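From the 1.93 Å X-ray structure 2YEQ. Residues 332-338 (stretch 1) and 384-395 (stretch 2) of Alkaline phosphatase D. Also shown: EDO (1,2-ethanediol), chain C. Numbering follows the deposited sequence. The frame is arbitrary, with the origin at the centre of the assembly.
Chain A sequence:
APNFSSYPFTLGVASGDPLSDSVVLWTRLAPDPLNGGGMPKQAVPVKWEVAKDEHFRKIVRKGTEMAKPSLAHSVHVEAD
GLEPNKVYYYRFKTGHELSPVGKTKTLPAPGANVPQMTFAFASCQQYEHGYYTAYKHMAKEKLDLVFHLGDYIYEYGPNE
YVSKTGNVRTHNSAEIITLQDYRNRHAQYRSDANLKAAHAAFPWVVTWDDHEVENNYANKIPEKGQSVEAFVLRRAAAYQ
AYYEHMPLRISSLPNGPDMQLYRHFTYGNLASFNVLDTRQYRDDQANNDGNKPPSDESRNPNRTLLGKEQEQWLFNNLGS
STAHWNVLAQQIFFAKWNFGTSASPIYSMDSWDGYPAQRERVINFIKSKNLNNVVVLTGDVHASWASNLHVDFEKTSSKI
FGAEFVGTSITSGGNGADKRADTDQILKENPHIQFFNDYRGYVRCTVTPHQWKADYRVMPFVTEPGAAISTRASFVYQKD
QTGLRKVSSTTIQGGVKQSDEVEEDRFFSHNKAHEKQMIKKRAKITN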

# COMPACT_ATOMS: atom_id res chain seq x y z
N ILE A 332 -2.36 3.36 -7.89
CA ILE A 332 -2.40 4.69 -8.48
C ILE A 332 -3.81 5.14 -8.92
O ILE A 332 -4.72 4.34 -9.09
CB ILE A 332 -1.42 4.77 -9.70
CG1 ILE A 332 -1.61 3.57 -10.61
CG2 ILE A 332 0.08 4.87 -9.22
CD1 ILE A 332 -1.04 3.77 -12.04
N PHE A 333 -3.96 6.44 -9.07
CA PHE A 333 -5.27 7.05 -9.35
C PHE A 333 -5.92 6.47 -10.61
O PHE A 333 -5.38 6.58 -11.72
CB PHE A 333 -5.09 8.55 -9.44
CG PHE A 333 -6.31 9.35 -9.07
CD1 PHE A 333 -7.40 9.44 -9.92
CD2 PHE A 333 -6.34 10.08 -7.89
CE1 PHE A 333 -8.53 10.22 -9.58
CE2 PHE A 333 -7.45 10.87 -7.56
CZ PHE A 333 -8.54 10.92 -8.41
N PHE A 334 -7.10 5.86 -10.43
CA PHE A 334 -7.78 5.13 -11.49
C PHE A 334 -8.80 5.99 -12.28
O PHE A 334 -8.92 5.85 -13.51
CB PHE A 334 -8.49 3.92 -10.91
CG PHE A 334 -9.13 3.03 -11.92
CD1 PHE A 334 -8.40 2.05 -12.57
CD2 PHE A 334 -10.49 3.14 -12.20
CE1 PHE A 334 -9.00 1.22 -13.51
CE2 PHE A 334 -11.09 2.31 -13.14
CZ PHE A 334 -10.36 1.35 -13.79
N ALA A 335 -9.56 6.82 -11.57
CA ALA A 335 -10.59 7.63 -12.21
C ALA A 335 -9.98 8.71 -13.07
O ALA A 335 -8.78 9.02 -12.95
CB ALA A 335 -11.54 8.23 -11.17
N LYS A 336 -10.80 9.29 -13.95
CA LYS A 336 -10.43 10.50 -14.68
C LYS A 336 -10.09 11.60 -13.70
O LYS A 336 -10.80 11.83 -12.72
CB LYS A 336 -11.59 10.94 -15.61
CG LYS A 336 -11.39 12.27 -16.33
CD LYS A 336 -12.66 12.66 -17.16
CE LYS A 336 -12.71 14.15 -17.53
NZ LYS A 336 -13.00 15.09 -16.41
N TRP A 337 -9.01 12.33 -13.98
CA TRP A 337 -8.47 13.29 -13.03
C TRP A 337 -7.82 14.44 -13.77
O TRP A 337 -6.58 14.60 -13.78
CB TRP A 337 -7.48 12.53 -12.12
CG TRP A 337 -7.08 13.18 -10.83
CD1 TRP A 337 -7.81 14.02 -10.07
CD2 TRP A 337 -5.85 12.95 -10.12
NE1 TRP A 337 -7.10 14.36 -8.94
CE2 TRP A 337 -5.90 13.71 -8.95
CE3 TRP A 337 -4.71 12.18 -10.39
CZ2 TRP A 337 -4.86 13.74 -8.04
CZ3 TRP A 337 -3.67 12.21 -9.48
CH2 TRP A 337 -3.75 12.97 -8.32
N ASN A 338 -8.67 15.25 -14.38
CA ASN A 338 -8.22 16.35 -15.25
C ASN A 338 -7.86 17.58 -14.47
O ASN A 338 -8.72 18.17 -13.81
CB ASN A 338 -9.33 16.68 -16.27
CG ASN A 338 -8.89 17.69 -17.33
OD1 ASN A 338 -7.72 18.16 -17.38
ND2 ASN A 338 -9.83 18.02 -18.20
N SER A 384 -6.80 12.25 0.21
CA SER A 384 -7.97 11.41 0.09
C SER A 384 -8.87 11.91 -1.01
O SER A 384 -9.13 13.10 -1.09
CB SER A 384 -8.76 11.41 1.41
OG SER A 384 -8.10 10.68 2.41
N TRP A 385 -9.36 10.99 -1.82
CA TRP A 385 -10.37 11.27 -2.83
C TRP A 385 -11.38 10.12 -2.86
O TRP A 385 -11.10 9.02 -2.41
CB TRP A 385 -9.74 11.39 -4.24
CG TRP A 385 -8.62 12.37 -4.42
CD1 TRP A 385 -7.32 12.18 -4.07
CD2 TRP A 385 -8.68 13.65 -5.05
NE1 TRP A 385 -6.57 13.27 -4.42
CE2 TRP A 385 -7.37 14.19 -5.04
CE3 TRP A 385 -9.72 14.41 -5.62
CZ2 TRP A 385 -7.06 15.45 -5.55
CZ3 TRP A 385 -9.41 15.67 -6.12
CH2 TRP A 385 -8.08 16.17 -6.09
N ALA A 386 -12.57 10.36 -3.42
CA ALA A 386 -13.51 9.31 -3.71
C ALA A 386 -14.26 9.67 -5.00
O ALA A 386 -14.58 10.84 -5.21
CB ALA A 386 -14.50 9.11 -2.54
N SER A 387 -14.51 8.67 -5.83
CA SER A 387 -15.13 8.86 -7.15
C SER A 387 -16.13 7.79 -7.44
O SER A 387 -15.91 6.60 -7.17
CB SER A 387 -14.08 8.79 -8.30
OG SER A 387 -13.24 9.92 -8.26
N ASN A 388 -17.22 8.20 -8.08
CA ASN A 388 -18.05 7.27 -8.82
C ASN A 388 -17.29 6.84 -10.09
O ASN A 388 -16.72 7.68 -10.79
CB ASN A 388 -19.38 7.96 -9.23
CG ASN A 388 -20.29 8.23 -8.02
OD1 ASN A 388 -20.90 9.31 -7.89
ND2 ASN A 388 -20.35 7.26 -7.13
N LEU A 389 -17.31 5.55 -10.39
CA LEU A 389 -16.74 5.02 -11.63
C LEU A 389 -17.85 4.73 -12.64
O LEU A 389 -18.67 3.83 -12.42
CB LEU A 389 -15.97 3.72 -11.35
CG LEU A 389 -14.77 3.89 -10.39
CD1 LEU A 389 -14.08 2.54 -10.19
CD2 LEU A 389 -13.79 4.95 -10.89
N HIS A 390 -17.84 5.49 -13.74
CA HIS A 390 -18.84 5.36 -14.82
C HIS A 390 -18.31 4.53 -15.99
O HIS A 390 -17.12 4.60 -16.32
CB HIS A 390 -19.22 6.75 -15.30
CG HIS A 390 -20.07 7.51 -14.34
ND1 HIS A 390 -19.55 8.28 -13.32
CD2 HIS A 390 -21.41 7.63 -14.25
CE1 HIS A 390 -20.53 8.85 -12.66
NE2 HIS A 390 -21.68 8.47 -13.19
N VAL A 391 -19.18 3.77 -16.66
CA VAL A 391 -18.73 2.93 -17.79
C VAL A 391 -18.15 3.75 -18.95
O VAL A 391 -17.38 3.23 -19.73
CB VAL A 391 -19.80 1.97 -18.32
CG1 VAL A 391 -20.15 0.96 -17.24
CG2 VAL A 391 -21.07 2.72 -18.85
N ASP A 392 -18.52 5.03 -19.02
CA ASP A 392 -17.88 5.97 -19.91
C ASP A 392 -17.43 7.12 -19.05
O ASP A 392 -18.25 7.84 -18.48
CB ASP A 392 -18.88 6.45 -20.98
CG ASP A 392 -18.21 7.26 -22.07
OD1 ASP A 392 -17.37 8.12 -21.73
OD2 ASP A 392 -18.52 7.05 -23.25
N PHE A 393 -16.11 7.30 -18.97
CA PHE A 393 -15.50 8.29 -18.07
C PHE A 393 -15.80 9.73 -18.42
O PHE A 393 -15.52 10.61 -17.62
CB PHE A 393 -13.97 8.07 -17.99
CG PHE A 393 -13.55 7.07 -16.93
CD1 PHE A 393 -14.45 6.14 -16.43
CD2 PHE A 393 -12.26 7.09 -16.41
CE1 PHE A 393 -14.07 5.24 -15.46
CE2 PHE A 393 -11.88 6.19 -15.44
CZ PHE A 393 -12.78 5.27 -14.96
N GLU A 394 -16.37 9.97 -19.60
CA GLU A 394 -16.75 11.31 -20.03
C GLU A 394 -18.25 11.62 -19.79
O GLU A 394 -18.67 12.76 -19.92
CB GLU A 394 -16.41 11.47 -21.52
CG GLU A 394 -14.93 11.26 -21.87
CD GLU A 394 -14.21 12.55 -22.10
OE1 GLU A 394 -14.32 13.08 -23.24
OE2 GLU A 394 -13.55 13.05 -21.15
N LYS A 395 -19.03 10.62 -19.41
CA LYS A 395 -20.48 10.78 -19.25
C LYS A 395 -20.97 10.43 -17.84
O LYS A 395 -21.03 9.25 -17.46
CB LYS A 395 -21.23 9.88 -20.23
CG LYS A 395 -20.97 10.12 -21.69
CD LYS A 395 -21.57 8.99 -22.55
CE LYS A 395 -23.08 8.94 -22.47
NZ LYS A 395 -23.63 8.05 -23.54
C1 EDO C . -17.20 12.75 -16.24
O1 EDO C . -16.24 13.73 -15.79
C2 EDO C . -17.69 11.78 -15.16
O2 EDO C . -17.24 10.41 -15.32

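What joins two stretches that share no hydrogen bond? The contact rests on packing, chiefly aromatic, and buries 478 Å² counted over both sides. At one end Trp385, on the strand, takes chi1 m with chi2 at 80° and offers one face of its indole to stretch 1. Phe333 and Trp337, both with chi1 t, bring their edges to that face: Phe333 CE2 lies 3.7 Å from Trp385 CG, and Trp337 NE1 lies 3.5 Å from Trp385 CH2. The planes meet at 81° and 79°, the edge-to-face arrangement that sets ring hydrogens against pi electrons.

How is the middle filled? Alternation along the strand turns Ser387 toward stretch 1 and Ala386 and Asn388 away from it. Ala335 CB sits 3.8 Å from Ser387 OG, small residue against small, and 4.0 Å from Leu389 CD2. Leu389 starts sideways, but its m,t rotamer carries its end inward, so that CD2 also reaches Phe334 CD2 at 4.0 Å, near the plane of that ring.

Why is so much of Phe393 covered by stretch 1? Its CA-to-CB bond points toward stretch 1, and chi1 at -88° lays the ring beside the backbone there. Phe393 CE2 is 3.5 Å from Phe334 O, which approaches the ring edge, and 3.8 Å from Ala335 CA, while Phe393 CZ meets Phe334 CE2 at 3.9 Å.

What does a lysine do in this setting? Lys336 is extended through three t angles before chi4 turns to m. Lys336 CB rests 4.0 Å from Phe393 CD2, and farther out Lys336 CD passes 3.5 Å from Phe393 O, while NZ is hydrogen-bonded elsewhere in the structure. Nearby, a type I turn from Asp392 to Lys395 is braced by Glu394 N donating to Asp392 OD1 at 3.0 Å, and ethanediol O2 donates to Phe393 O at 2.9 Å.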